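Subclass B3 metallo-beta-lactamase (Sphingobium indicum, PDB 7LUU) probably hydrolyses beta-lactam antibiotics at an active site built around two zinc ions, as other subclass B3 metallo-beta-lactamases do. Local coordinates at residues S265-P268 with D269-G272; A287-S290 with R291-A295; V49-A52 with K53-A57; F248-S251 with Y252-M255; D161-F164 with D165-G168. All blocks are in the same frame, centred on the assembly; numbering follows the deposited sequence.

Interaction 1: residues S265-P268 with D269-G272. With ZN (zinc ion), chain C.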
loop_
_atom_site.group_PDB
_atom_site.type_symbol
_atom_site.label_atom_id
_atom_site.label_comp_id
_atom_site.label_asym_id
_atom_site.label_seq_id
_atom_site.Cartn_x
_atom_site.Cartn_y
_atom_site.Cartn_z
ATOM N N SER A 265 -1.176 -8.344 0.102
ATOM C CA SER A 265 -2.007 -7.392 -0.683
ATOM C C SER A 265 -2.465 -6.246 0.236
ATOM O O SER A 265 -2.913 -6.505 1.343
ATOM C CB SER A 265 -3.241 -8.185 -1.204
ATOM O OG SER A 265 -4.201 -7.289 -1.729
ATOM N N ALA A 266 -2.392 -4.989 -0.229
ATOM C CA ALA A 266 -2.858 -3.846 0.593
ATOM C C ALA A 266 -4.247 -4.083 1.222
ATOM O O ALA A 266 -4.437 -3.862 2.421
ATOM C CB ALA A 266 -2.917 -2.590 -0.263
ATOM N N HIS A 267 -5.231 -4.550 0.444
ATOM C CA HIS A 267 -6.430 -5.146 1.038
ATOM C C HIS A 267 -6.206 -6.657 1.051
ATOM O O HIS A 267 -6.226 -7.264 -0.027
ATOM C CB HIS A 267 -7.648 -4.820 0.148
ATOM C CG HIS A 267 -8.050 -3.373 0.200
ATOM N ND1 HIS A 267 -8.921 -2.890 1.164
ATOM C CD2 HIS A 267 -7.665 -2.310 -0.530
ATOM C CE1 HIS A 267 -9.085 -1.598 0.986
ATOM N NE2 HIS A 267 -8.302 -1.201 -0.009
ATOM N N PRO A 268 -6.035 -7.309 2.195
ATOM C CA PRO A 268 -5.573 -8.709 2.155
ATOM C C PRO A 268 -6.614 -9.647 1.535
ATOM O O PRO A 268 -6.221 -10.616 0.876
ATOM C CB PRO A 268 -5.279 -9.035 3.616
ATOM C CG PRO A 268 -5.951 -7.948 4.407
ATOM C CD PRO A 268 -6.064 -6.722 3.550
ATOM N N ASP A 269 -7.880 -9.293 1.576
ATOM C CA ASP A 269 -8.892 -10.178 0.967
ATOM C C ASP A 269 -8.770 -10.264 -0.553
ATOM O O ASP A 269 -9.222 -11.256 -1.167
ATOM C CB ASP A 269 -10.279 -9.706 1.354
ATOM C CG ASP A 269 -10.455 -8.164 1.243
ATOM O OD1 ASP A 269 -9.761 -7.339 1.985
ATOM O OD2 ASP A 269 -11.348 -7.800 0.419
ATOM N N ASN A 270 -8.118 -9.288 -1.188
ATOM C CA ASN A 270 -7.884 -9.390 -2.629
ATOM C C ASN A 270 -6.988 -10.560 -2.983
ATOM O O ASN A 270 -7.024 -11.043 -4.128
ATOM C CB ASN A 270 -7.191 -8.117 -3.186
ATOM C CG ASN A 270 -8.047 -6.859 -3.095
ATOM O OD1 ASN A 270 -7.562 -5.764 -3.442
ATOM N ND2 ASN A 270 -9.297 -6.996 -2.633
ATOM N N ALA A 271 -6.084 -10.948 -2.095
ATOM C CA ALA A 271 -5.214 -12.075 -2.356
ATOM C C ALA A 271 -5.787 -13.367 -1.776
ATOM O O ALA A 271 -5.180 -14.438 -1.939
ATOM C CB ALA A 271 -3.838 -11.845 -1.791
ATOM N N GLY A 272 -6.902 -13.296 -1.085
ATOM C CA GLY A 272 -7.427 -14.561 -0.631
ATOM C C GLY A 272 -7.602 -14.656 0.865
ATOM O O GLY A 272 -7.657 -13.655 1.555
HETATM ZN ZN ZN C . -7.893 0.720 -0.557
HETATM O O HOH W 1 -5.072 -4.794 -2.453
HETATM O O HOH W 2 -10.413 -4.761 2.787
HETATM O O HOH W 3 -8.271 2.709 -1.552
HETATM O O HOH W 4 -7.232 0.142 -2.433
#

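Interaction 2: residues A287-S290 with R291-A295. With GOL (glycerol), chain B.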
loop_
_atom_site.group_PDB
_atom_site.type_symbol
_atom_site.label_atom_id
_atom_site.label_comp_id
_atom_site.label_asym_id
_atom_site.label_seq_id
_atom_site.Cartn_x
_atom_site.Cartn_y
_atom_site.Cartn_z
ATOM N N ALA A 287 -2.491 -10.497 -10.253
ATOM C CA ALA A 287 -2.645 -9.675 -11.464
ATOM C C ALA A 287 -3.795 -10.179 -12.322
ATOM O O ALA A 287 -4.553 -9.382 -12.864
ATOM C CB ALA A 287 -1.361 -9.686 -12.265
ATOM N N GLU A 288 -3.925 -11.501 -12.487
ATOM C CA GLU A 288 -5.012 -12.022 -13.323
ATOM C C GLU A 288 -6.375 -11.662 -12.754
ATOM O O GLU A 288 -7.317 -11.383 -13.526
ATOM C CB GLU A 288 -4.915 -13.535 -13.473
ATOM C CG GLU A 288 -5.997 -14.072 -14.442
ATOM C CD GLU A 288 -5.928 -13.423 -15.849
ATOM O OE1 GLU A 288 -4.811 -13.205 -16.410
ATOM O OE2 GLU A 288 -7.021 -13.096 -16.374
ATOM N N ARG A 289 -6.517 -11.701 -11.411
ATOM C CA ARG A 289 -7.766 -11.227 -10.762
ATOM C C ARG A 289 -8.116 -9.810 -11.180
ATOM O O ARG A 289 -9.282 -9.531 -11.562
ATOM C CB ARG A 289 -7.670 -11.337 -9.215
ATOM C CG ARG A 289 -8.760 -10.507 -8.401
ATOM C CD ARG A 289 -8.587 -10.518 -6.869
ATOM N NE ARG A 289 -9.778 -9.897 -6.235
ATOM C CZ ARG A 289 -9.926 -8.567 -6.089
ATOM N NH1 ARG A 289 -11.032 -8.038 -5.579
ATOM N NH2 ARG A 289 -8.933 -7.755 -6.453
ATOM N N SER A 290 -7.106 -8.909 -11.134
ATOM C CA SER A 290 -7.316 -7.522 -11.544
ATOM C C SER A 290 -7.669 -7.447 -13.025
ATOM O O SER A 290 -8.599 -6.738 -13.414
ATOM C CB SER A 290 -6.068 -6.698 -11.260
ATOM O OG SER A 290 -6.233 -5.384 -11.786
ATOM N N ARG A 291 -6.920 -8.172 -13.857
ATOM C CA ARG A 291 -7.204 -8.133 -15.289
ATOM C C ARG A 291 -8.642 -8.504 -15.553
ATOM O O ARG A 291 -9.311 -7.865 -16.401
ATOM C CB ARG A 291 -6.258 -9.054 -16.049
ATOM C CG ARG A 291 -6.362 -8.870 -17.573
ATOM C CD ARG A 291 -5.572 -9.993 -18.256
ATOM N NE ARG A 291 -4.127 -9.984 -17.948
ATOM C CZ ARG A 291 -3.216 -9.229 -18.563
ATOM N NH1 ARG A 291 -1.929 -9.345 -18.216
ATOM N NH2 ARG A 291 -3.575 -8.355 -19.514
ATOM N N ARG A 292 -9.143 -9.548 -14.864
ATOM C CA ARG A 292 -10.533 -9.961 -15.087
ATOM C C ARG A 292 -11.515 -8.875 -14.650
ATOM O O ARG A 292 -12.525 -8.640 -15.328
ATOM C CB ARG A 292 -10.836 -11.263 -14.342
ATOM C CG ARG A 292 -10.068 -12.479 -14.923
ATOM C CD ARG A 292 -10.585 -13.846 -14.334
ATOM N NE ARG A 292 -10.842 -13.761 -12.879
ATOM C CZ ARG A 292 -9.982 -14.091 -11.905
ATOM N NH1 ARG A 292 -8.782 -14.598 -12.204
ATOM N NH2 ARG A 292 -10.333 -13.922 -10.623
ATOM N N LEU A 293 -11.230 -8.211 -13.524
ATOM C CA LEU A 293 -12.104 -7.134 -13.077
ATOM C C LEU A 293 -12.087 -5.965 -14.070
ATOM O O LEU A 293 -13.140 -5.352 -14.311
ATOM C CB LEU A 293 -11.682 -6.614 -11.709
ATOM C CG LEU A 293 -11.968 -7.619 -10.570
ATOM C CD1 LEU A 293 -11.199 -7.103 -9.359
ATOM C CD2 LEU A 293 -13.429 -7.752 -10.252
ATOM N N LEU A 294 -10.898 -5.616 -14.585
ATOM C CA LEU A 294 -10.778 -4.517 -15.561
ATOM C C LEU A 294 -11.549 -4.852 -16.827
ATOM O O LEU A 294 -12.325 -4.037 -17.344
ATOM C CB LEU A 294 -9.304 -4.259 -15.900
ATOM C CG LEU A 294 -9.095 -3.103 -16.890
ATOM C CD1 LEU A 294 -9.633 -1.751 -16.392
ATOM C CD2 LEU A 294 -7.560 -2.948 -17.111
ATOM N N ALA A 295 -11.387 -6.085 -17.310
ATOM C CA ALA A 295 -12.103 -6.463 -18.528
ATOM C C ALA A 295 -13.600 -6.319 -18.329
ATOM O O ALA A 295 -14.342 -5.920 -19.261
ATOM C CB ALA A 295 -11.756 -7.919 -18.913
HETATM C C1 GOL B . -1.571 -11.928 -15.513
HETATM O O1 GOL B . -2.681 -11.385 -16.200
HETATM C C2 GOL B . -0.331 -11.031 -15.854
HETATM O O2 GOL B . -0.064 -10.978 -17.213
HETATM C C3 GOL B . 0.850 -11.592 -15.039
HETATM O O3 GOL B . 1.040 -12.910 -15.461
#

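Interaction 3: residues V49-A52 with K53-A57. With SO4 (sulfate ion), chain E; SO4 (sulfate ion), chain D.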
loop_
_atom_site.group_PDB
_atom_site.type_symbol
_atom_site.label_atom_id
_atom_site.label_comp_id
_atom_site.label_asym_id
_atom_site.label_seq_id
_atom_site.Cartn_x
_atom_site.Cartn_y
_atom_site.Cartn_z
ATOM N N VAL A 49 -16.013 5.811 9.769
ATOM C CA VAL A 49 -16.094 5.077 11.019
ATOM C C VAL A 49 -16.900 3.796 10.861
ATOM O O VAL A 49 -16.572 2.763 11.464
ATOM C CB VAL A 49 -16.664 6.030 12.081
ATOM C CG1 VAL A 49 -16.936 5.248 13.353
ATOM C CG2 VAL A 49 -15.661 7.157 12.366
ATOM N N GLU A 50 -17.932 3.787 10.013
ATOM C CA GLU A 50 -18.696 2.554 9.808
ATOM C C GLU A 50 -17.867 1.495 9.060
ATOM O O GLU A 50 -17.761 0.334 9.508
ATOM C CB GLU A 50 -19.981 2.879 9.042
ATOM C CG GLU A 50 -21.012 3.586 9.887
ATOM C CD GLU A 50 -21.224 2.894 11.226
ATOM O OE1 GLU A 50 -21.115 3.601 12.266
ATOM O OE2 GLU A 50 -21.462 1.646 11.221
ATOM N N ARG A 51 -17.237 1.894 7.953
ATOM C CA ARG A 51 -16.385 0.973 7.216
ATOM C C ARG A 51 -15.205 0.514 8.047
ATOM O O ARG A 51 -14.690 -0.599 7.833
ATOM C CB ARG A 51 -15.874 1.642 5.943
ATOM C CG ARG A 51 -17.003 1.671 4.893
ATOM C CD ARG A 51 -16.623 2.501 3.698
ATOM N NE ARG A 51 -16.830 3.919 4.065
ATOM C CZ ARG A 51 -16.577 4.912 3.243
ATOM N NH1 ARG A 51 -16.745 6.167 3.671
ATOM N NH2 ARG A 51 -16.100 4.614 2.017
ATOM N N ALA A 52 -14.737 1.378 8.971
ATOM C CA ALA A 52 -13.600 1.050 9.809
ATOM C C ALA A 52 -13.889 -0.114 10.757
ATOM O O ALA A 52 -12.926 -0.797 11.172
ATOM C CB ALA A 52 -13.115 2.313 10.584
ATOM N N LYS A 53 -15.175 -0.394 11.077
ATOM C CA LYS A 53 -15.463 -1.545 11.938
ATOM C C LYS A 53 -14.961 -2.842 11.314
ATOM O O LYS A 53 -14.500 -3.740 12.034
ATOM C CB LYS A 53 -16.968 -1.630 12.225
ATOM C CG LYS A 53 -17.455 -0.444 13.001
ATOM C CD LYS A 53 -18.994 -0.403 13.074
ATOM C CE LYS A 53 -19.455 0.786 13.891
ATOM N NZ LYS A 53 -20.967 0.837 13.844
ATOM N N GLU A 54 -15.058 -2.967 9.990
ATOM C CA GLU A 54 -14.508 -4.101 9.270
ATOM C C GLU A 54 -13.029 -3.915 8.938
ATOM O O GLU A 54 -12.216 -4.837 9.150
ATOM C CB GLU A 54 -15.261 -4.342 7.961
ATOM C CG GLU A 54 -16.735 -4.606 8.136
ATOM C CD GLU A 54 -17.201 -5.778 7.316
ATOM O OE1 GLU A 54 -17.727 -6.721 7.946
ATOM O OE2 GLU A 54 -17.030 -5.766 6.058
ATOM N N TRP A 55 -12.679 -2.776 8.328
ATOM C CA TRP A 55 -11.302 -2.565 7.896
ATOM C C TRP A 55 -10.331 -2.697 9.056
ATOM O O TRP A 55 -9.237 -3.235 8.885
ATOM C CB TRP A 55 -11.112 -1.156 7.314
ATOM C CG TRP A 55 -11.506 -0.985 5.900
ATOM C CD1 TRP A 55 -11.514 -1.925 4.907
ATOM C CD2 TRP A 55 -11.880 0.259 5.291
ATOM N NE1 TRP A 55 -11.897 -1.328 3.699
ATOM C CE2 TRP A 55 -12.129 0.009 3.927
ATOM C CE3 TRP A 55 -12.049 1.568 5.784
ATOM C CZ2 TRP A 55 -12.525 1.037 3.045
ATOM C CZ3 TRP A 55 -12.476 2.584 4.907
ATOM C CH2 TRP A 55 -12.686 2.300 3.556
ATOM N N LEU A 56 -10.681 -2.134 10.218
ATOM C CA LEU A 56 -9.735 -2.058 11.319
ATOM C C LEU A 56 -10.005 -3.144 12.370
ATOM O O LEU A 56 -9.508 -3.064 13.483
ATOM C CB LEU A 56 -9.807 -0.668 11.978
ATOM C CG LEU A 56 -9.451 0.453 11.019
ATOM C CD1 LEU A 56 -9.419 1.805 11.802
ATOM C CD2 LEU A 56 -8.085 0.238 10.385
ATOM N N ALA A 57 -10.749 -4.198 12.010
ATOM C CA ALA A 57 -10.915 -5.267 12.990
ATOM C C ALA A 57 -9.531 -5.783 13.421
ATOM O O ALA A 57 -8.633 -5.960 12.587
ATOM C CB ALA A 57 -11.766 -6.384 12.371
HETATM S S SO4 E . -18.675 5.537 6.830
HETATM O O1 SO4 E . -18.188 6.695 6.079
HETATM O O2 SO4 E . -19.988 5.086 6.320
HETATM O O3 SO4 E . -17.798 4.352 6.714
HETATM O O4 SO4 E . -18.853 5.943 8.195
HETATM S S SO4 D . -15.571 7.956 0.286
HETATM O O1 SO4 D . -16.370 9.133 -0.046
HETATM O O2 SO4 D . -16.212 6.729 -0.193
HETATM O O3 SO4 D . -14.285 8.111 -0.405
HETATM O O4 SO4 D . -15.389 7.866 1.745
#

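Interaction 4: residues F248-S251 with Y252-M255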
loop_
_atom_site.group_PDB
_atom_site.type_symbol
_atom_site.label_atom_id
_atom_site.label_comp_id
_atom_site.label_asym_id
_atom_site.label_seq_id
_atom_site.Cartn_x
_atom_site.Cartn_y
_atom_site.Cartn_z
ATOM N N PHE A 248 -2.526 -0.071 -15.960
ATOM C CA PHE A 248 -2.871 -1.428 -15.538
ATOM C C PHE A 248 -2.092 -2.470 -16.337
ATOM O O PHE A 248 -1.619 -3.469 -15.758
ATOM C CB PHE A 248 -4.371 -1.690 -15.718
ATOM C CG PHE A 248 -5.220 -1.318 -14.509
ATOM C CD1 PHE A 248 -5.047 -1.945 -13.286
ATOM C CD2 PHE A 248 -6.183 -0.275 -14.608
ATOM C CE1 PHE A 248 -5.841 -1.573 -12.151
ATOM C CE2 PHE A 248 -6.920 0.117 -13.484
ATOM C CZ PHE A 248 -6.785 -0.550 -12.312
ATOM N N GLU A 249 -1.946 -2.254 -17.648
ATOM C CA GLU A 249 -1.238 -3.243 -18.457
ATOM C C GLU A 249 0.205 -3.362 -17.994
ATOM O O GLU A 249 0.730 -4.476 -17.875
ATOM C CB GLU A 249 -1.317 -2.866 -19.940
ATOM C CG GLU A 249 -2.743 -2.855 -20.446
ATOM C CD GLU A 249 -2.934 -2.151 -21.818
ATOM O OE1 GLU A 249 -1.952 -1.669 -22.441
ATOM O OE2 GLU A 249 -4.104 -2.104 -22.265
ATOM N N ALA A 250 0.843 -2.224 -17.660
ATOM C CA ALA A 250 2.229 -2.276 -17.183
ATOM C C ALA A 250 2.311 -2.964 -15.833
ATOM O O ALA A 250 3.236 -3.749 -15.572
ATOM C CB ALA A 250 2.783 -0.857 -17.052
ATOM N N SER A 251 1.310 -2.737 -14.993
ATOM C CA SER A 251 1.266 -3.398 -13.693
ATOM C C SER A 251 1.162 -4.913 -13.836
ATOM O O SER A 251 1.790 -5.650 -13.059
ATOM C CB SER A 251 0.075 -2.896 -12.902
ATOM O OG SER A 251 0.312 -1.547 -12.518
ATOM N N TYR A 252 0.340 -5.391 -14.771
ATOM C CA TYR A 252 0.194 -6.833 -14.927
ATOM C C TYR A 252 1.509 -7.448 -15.373
ATOM O O TYR A 252 1.889 -8.523 -14.891
ATOM C CB TYR A 252 -0.923 -7.152 -15.924
ATOM C CG TYR A 252 -2.238 -6.573 -15.540
ATOM C CD1 TYR A 252 -2.556 -6.366 -14.210
ATOM C CD2 TYR A 252 -3.172 -6.223 -16.545
ATOM C CE1 TYR A 252 -3.777 -5.809 -13.851
ATOM C CE2 TYR A 252 -4.418 -5.686 -16.209
ATOM C CZ TYR A 252 -4.722 -5.502 -14.843
ATOM O OH TYR A 252 -5.956 -4.954 -14.526
ATOM N N ARG A 253 2.227 -6.754 -16.269
ATOM C CA ARG A 253 3.528 -7.241 -16.741
ATOM C C ARG A 253 4.543 -7.254 -15.601
ATOM O O ARG A 253 5.266 -8.255 -15.419
ATOM C CB ARG A 253 4.071 -6.377 -17.894
ATOM C CG ARG A 253 3.241 -6.442 -19.211
ATOM C CD ARG A 253 3.937 -5.744 -20.437
ATOM N NE ARG A 253 4.075 -4.292 -20.304
ATOM C CZ ARG A 253 3.141 -3.406 -20.687
ATOM N NH1 ARG A 253 1.999 -3.818 -21.223
ATOM N NH2 ARG A 253 3.354 -2.127 -20.535
ATOM N N ARG A 254 4.525 -6.206 -14.769
ATOM C CA ARG A 254 5.422 -6.141 -13.615
ATOM C C ARG A 254 5.107 -7.265 -12.655
ATOM O O ARG A 254 6.009 -7.987 -12.188
ATOM C CB ARG A 254 5.295 -4.790 -12.900
ATOM C CG ARG A 254 6.019 -4.743 -11.541
ATOM C CD ARG A 254 7.538 -4.937 -11.780
ATOM N NE ARG A 254 7.989 -3.971 -12.786
ATOM C CZ ARG A 254 8.887 -4.226 -13.739
ATOM N NH1 ARG A 254 9.473 -5.426 -13.823
ATOM N NH2 ARG A 254 9.188 -3.298 -14.643
ATOM N N MET A 255 3.824 -7.398 -12.291
ATOM C CA MET A 255 3.461 -8.401 -11.288
ATOM C C MET A 255 3.712 -9.832 -11.788
ATOM O O MET A 255 4.028 -10.714 -10.992
ATOM C CB MET A 255 1.985 -8.209 -10.900
ATOM C CG MET A 255 1.781 -6.957 -10.096
ATOM S SD MET A 255 2.633 -6.916 -8.470
ATOM C CE MET A 255 1.756 -8.206 -7.702
#

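Interaction 5: residues D161-F164 with D165-G168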
loop_
_atom_site.group_PDB
_atom_site.type_symbol
_atom_site.label_atom_id
_atom_site.label_comp_id
_atom_site.label_asym_id
_atom_site.label_seq_id
_atom_site.Cartn_x
_atom_site.Cartn_y
_atom_site.Cartn_z
ATOM N N ASP A 161 -7.315 10.906 -10.818
ATOM C CA ASP A 161 -7.647 9.746 -10.013
ATOM C C ASP A 161 -9.042 9.291 -10.390
ATOM O O ASP A 161 -9.948 10.136 -10.462
ATOM C CB ASP A 161 -7.575 10.193 -8.545
ATOM C CG ASP A 161 -7.807 9.088 -7.541
ATOM O OD1 ASP A 161 -8.519 8.124 -7.792
ATOM O OD2 ASP A 161 -7.250 9.257 -6.442
ATOM N N PRO A 162 -9.248 7.994 -10.670
ATOM C CA PRO A 162 -10.619 7.515 -10.974
ATOM C C PRO A 162 -11.619 7.854 -9.886
ATOM O O PRO A 162 -12.805 7.962 -10.175
ATOM C CB PRO A 162 -10.456 5.980 -11.099
ATOM C CG PRO A 162 -8.996 5.758 -11.599
ATOM C CD PRO A 162 -8.250 6.914 -10.811
ATOM N N GLN A 163 -11.172 8.067 -8.637
ATOM C CA GLN A 163 -12.078 8.374 -7.538
ATOM C C GLN A 163 -12.083 9.869 -7.205
ATOM O O GLN A 163 -12.606 10.250 -6.162
ATOM C CB GLN A 163 -11.719 7.558 -6.289
ATOM C CG GLN A 163 -11.930 6.062 -6.514
ATOM C CD GLN A 163 -11.626 5.237 -5.311
ATOM O OE1 GLN A 163 -10.740 4.336 -5.336
ATOM N NE2 GLN A 163 -12.364 5.488 -4.254
ATOM N N PHE A 164 -11.591 10.720 -8.111
ATOM C CA PHE A 164 -11.599 12.181 -7.861
ATOM C C PHE A 164 -12.973 12.707 -7.411
ATOM O O PHE A 164 -13.079 13.513 -6.448
ATOM C CB PHE A 164 -11.133 12.881 -9.141
ATOM C CG PHE A 164 -11.188 14.367 -9.043
ATOM C CD1 PHE A 164 -10.253 15.049 -8.264
ATOM C CD2 PHE A 164 -12.183 15.126 -9.732
ATOM C CE1 PHE A 164 -10.306 16.441 -8.150
ATOM C CE2 PHE A 164 -12.220 16.513 -9.609
ATOM C CZ PHE A 164 -11.271 17.172 -8.837
ATOM N N ASP A 165 -14.049 12.260 -8.058
ATOM C CA ASP A 165 -15.348 12.888 -7.762
ATOM C C ASP A 165 -15.850 12.578 -6.350
ATOM O O ASP A 165 -16.850 13.172 -5.897
ATOM C CB ASP A 165 -16.385 12.415 -8.806
ATOM C CG ASP A 165 -16.221 13.088 -10.133
ATOM O OD1 ASP A 165 -15.359 13.985 -10.260
ATOM O OD2 ASP A 165 -16.933 12.715 -11.087
ATOM N N TYR A 166 -15.209 11.684 -5.629
ATOM C CA TYR A 166 -15.635 11.418 -4.250
ATOM C C TYR A 166 -15.223 12.534 -3.327
ATOM O O TYR A 166 -15.811 12.671 -2.236
ATOM C CB TYR A 166 -15.038 10.117 -3.697
ATOM C CG TYR A 166 -15.769 8.896 -4.168
ATOM C CD1 TYR A 166 -17.065 8.625 -3.733
ATOM C CD2 TYR A 166 -15.178 8.011 -5.022
ATOM C CE1 TYR A 166 -17.741 7.488 -4.151
ATOM C CE2 TYR A 166 -15.843 6.885 -5.451
ATOM C CZ TYR A 166 -17.114 6.631 -5.028
ATOM O OH TYR A 166 -17.732 5.492 -5.485
ATOM N N GLY A 167 -14.236 13.323 -3.735
ATOM C CA GLY A 167 -13.737 14.450 -2.957
ATOM C C GLY A 167 -13.216 14.030 -1.584
ATOM O O GLY A 167 -12.675 12.923 -1.385
ATOM N N GLY A 168 -13.317 14.947 -0.617
ATOM C CA GLY A 168 -12.805 14.658 0.717
ATOM C C GLY A 168 -11.363 15.129 0.906
ATOM O O GLY A 168 -10.659 15.541 -0.036
HETATM O O HOH W 5 -13.862 10.608 -10.490
#

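Interaction 1: residues S265-P268 with D269-G272
The imidazole of H267 meets D269 and N270 of the turn that follows it: water 2 sits in the ring plane between ND1 and the D269 carboxylate, and zinc-bound water 4 lies in the plane at the NE2 side. The N270 amide oxygen comes in obliquely, OD1 resting 3.7 Å from H267 CB, while H127 sets its own ring nearly perpendicular to that of H267. NE2 of H267 binds zinc at 2.0 Å. On the other nitrogen, ND1 donates to water 2 at 2.9 Å, and that water donates in turn to D269 OD1; the zinc on one nitrogen and the water-linked carboxylate on the other together probably limit the rotation of the ring. With CG of D269 between the backbone N and the carbonyl carbon (chi1 44°), OD1 folds back over the start of the turn. The H267 carbonyl is gripped twice: S265 OG donates to H267 O at 2.6 Å and N270 N donates to it at 3.0 Å, the two arriving from opposite faces of the carbonyl plane. Water 1 ties S265 OG, H267 N and N270 OD1 together, and N227 also bonds N270 OD1. One residue on, A271 N reaches P268 O at 3.0 Å. D126 and H127 join H267 in the zinc site. The turn leaves strand 262-265 and leads on to strand 277-278, with P268 against S77 and N270 packed on Y286 and R289 of helix 282-300.

Interaction 2: residues A287-S290 with R291-A295
E288 leaves the backbone with CG anti to its N (chi1 -176°) and then bends at chi2, which brings its carboxylate back over the next turn, between R291 and R292. R291 bends at chi3 (-62°), turning NE to face the acid. The resulting salt bridge is long, 3.6 Å from E288 OE1 to R291 NE, although the carboxylate and guanidinium planes are only 21° apart. Glycerol, probably from the crystallisation liquor, fills in between: its O1 donates to E288 OE1 at 2.8 Å and accepts from R291 NE at 2.7 Å. The other carboxylate oxygen, E288 OE2, lies against the aliphatic part of R292, 3.4 Å from CG. R292 crosses E288 at about a right angle and lays one face of its guanidinium over R289 CA, so the flat group hugs its own helix. The extended chain of R289 meets L293 by its guanidinium face, with L293 CD1 3.7 Å from R289 NH2. That same NH2 is hydrogen-bonded to N227, which probably limits its movement. S290 OG is hydrogen-bonded to the carbonyl of L226 and to Y252 OH of helix 242-257. Under all this run regular helical bonds, such as R291 N to A287 O at 2.8 Å. Side chains paired at i to i+3 and i to i+4, with the charged E288, R291 and R292 toward solvent and A287, S290 and L294 buried, are what an amphipathic alpha helix gives; here it is 282-300, whose inner face packs on helix 242-257.

Interaction 3: residues V49-A52 with K53-A57
R51 lies alongside W55 one helical turn on, the two side chains pointing the same way. The touch is a CH-pi contact: R51 CB stands over the face of the six-membered ring, 3.9 Å from its centroid and 20° off the ring normal. Farther out along the arginine, CD passes 3.9 Å from W55 CH2. Beside this pair, A52 CB meets L56 CD1, a small apolar contact on the buried side, where A52 also rests on L94 and Q96. On the solvent side E50 and K53 run next to each other in a salt bridge, K53 NZ reaching the syn lone pair of E50 OE2 at 2.8 Å, with a weaker bond to OE1. The glutamate bends at chi2 to meet it, whereas the lysine is extended beyond CG.

Two sulfates, probably from the crystallisation liquor, meet the R51 guanidinium at its edge; NH1 bonds to both, NE to the first and NH2 to the second. The first accepts from R51 N at 2.8 Å and, through the same oxygen O3, from R51 NE at 2.9 Å; E50 N binds it as well. Between them they probably fix the arginine and so its methylenes above the tryptophan. Farther out, Y125 OH also bonds to sulfate. Backbone bonds set the spacing, W55 N meeting R51 O at 3.0 Å in the carbonyl plane. A sulfate held by successive backbone N-H groups in the first turn is a familiar anion site. The indole of W55 also touches D126 and lies close to H267 of the zinc site, and so forms part of the active-site surroundings.

Interaction 4: residues F248-S251 with Y252-M255
F248 meets Y252 one helical turn later, through both its carbonyl and its ring. F248 O accepts the bond from Y252 N at 2.9 Å and also sits over the centre of the tyrosine ring, 3.1 Å above its plane, because Y252 turns CG anti to its carbonyl carbon (chi1 -58°) and lays the ring back along the helix. The ring planes are 30° apart and the rings slid past one another, with centroids 6.0 Å distant, so they scarcely overlap; the side-chain touch is F248 CD1 on the phenolic end, 3.4 Å from Y252 OH, whose polar partner is S290 of helix 282-300. E249 follows, its CB 3.7 Å from NH1 of R253. This helix, 242-257, is the crossover of a beta-alpha-beta unit between the parallel strands 216-223 and 262-265, part of the layered metallo-beta-lactamase fold. At A250, CA lies under the R253 guanidinium, 3.5 Å from NH2, and E249 O shares that face; the bend of R253 at chi3 folds the flat group over the helix, where NE donates to a glycerol, probably from the crystallisation liquor. S251 directs OG to the carbonyls of P198 and G247, while its own carbonyl oxygen accepts from M255 N at 2.8 Å and touches the methionine CG at 3.2 Å.

Interaction 5: residues D161-F164 with D165-G168
Q163 and Y166 make the close part of this contact. The glutamine brings its CB to the edge of the tyrosine ring, in the ring plane, 3.7 Å from CD2, and its amide stands nearly perpendicular to the ring (82°), with OE1 and NE2 both bonded to glycerol, probably from the crystallisation liquor. In the backbone, Y166 N donates to Q163 O at 3.0 Å from above the carbonyl plane, and G167 N does likewise to F164 O. G167 then leaves the short 3-10 turn with a positive phi. Ahead of it, D161 and F164 close a type I turn, and D161 OD1 takes the Q163 N-H at 2.8 Å to make an Asx turn.

The other side is loose and exposed. F164 and D165 cross obliquely with little more than one touch, D165 OD1 3.4 Å from F164 CD2, and the second carboxylate oxygen turns to a salt bridge with R233. Water 5 bridges P162 O and D165 N, 2.9 Å from each.

Inward, D161 OD2 is hydrogen-bonded to H124 and H157, a second-shell hold on a zinc-binding histidine, and Q163 rests on H124 and H200. This loop runs between helix 146-154 and strand 176-178, with P162 against S230 and D165 against A231.

In the fold
Interactions 2 and 4 are neighbours, sitting on helices 282-300 and 242-257, which pack on each other through S290 and L294 against F248 and Y252; each has a buried face and a charged outer one. Interaction 1 lies deeper, its centre about 11 Å from the centre of the chain, and combines metal and water bonds with turn hydrogen bonds. It touches interaction 2 through N270 and R289, and interaction 3 through H267 and W55. Interactions 3 and 5 are surface contacts, one dominated by sulfates and salt bridging, the other by turn bonds, yet each sends one side chain, W55 or Q163, inward to zinc-binding residues. Interactions 3 and 4 lie on opposite sides of the chain's centre.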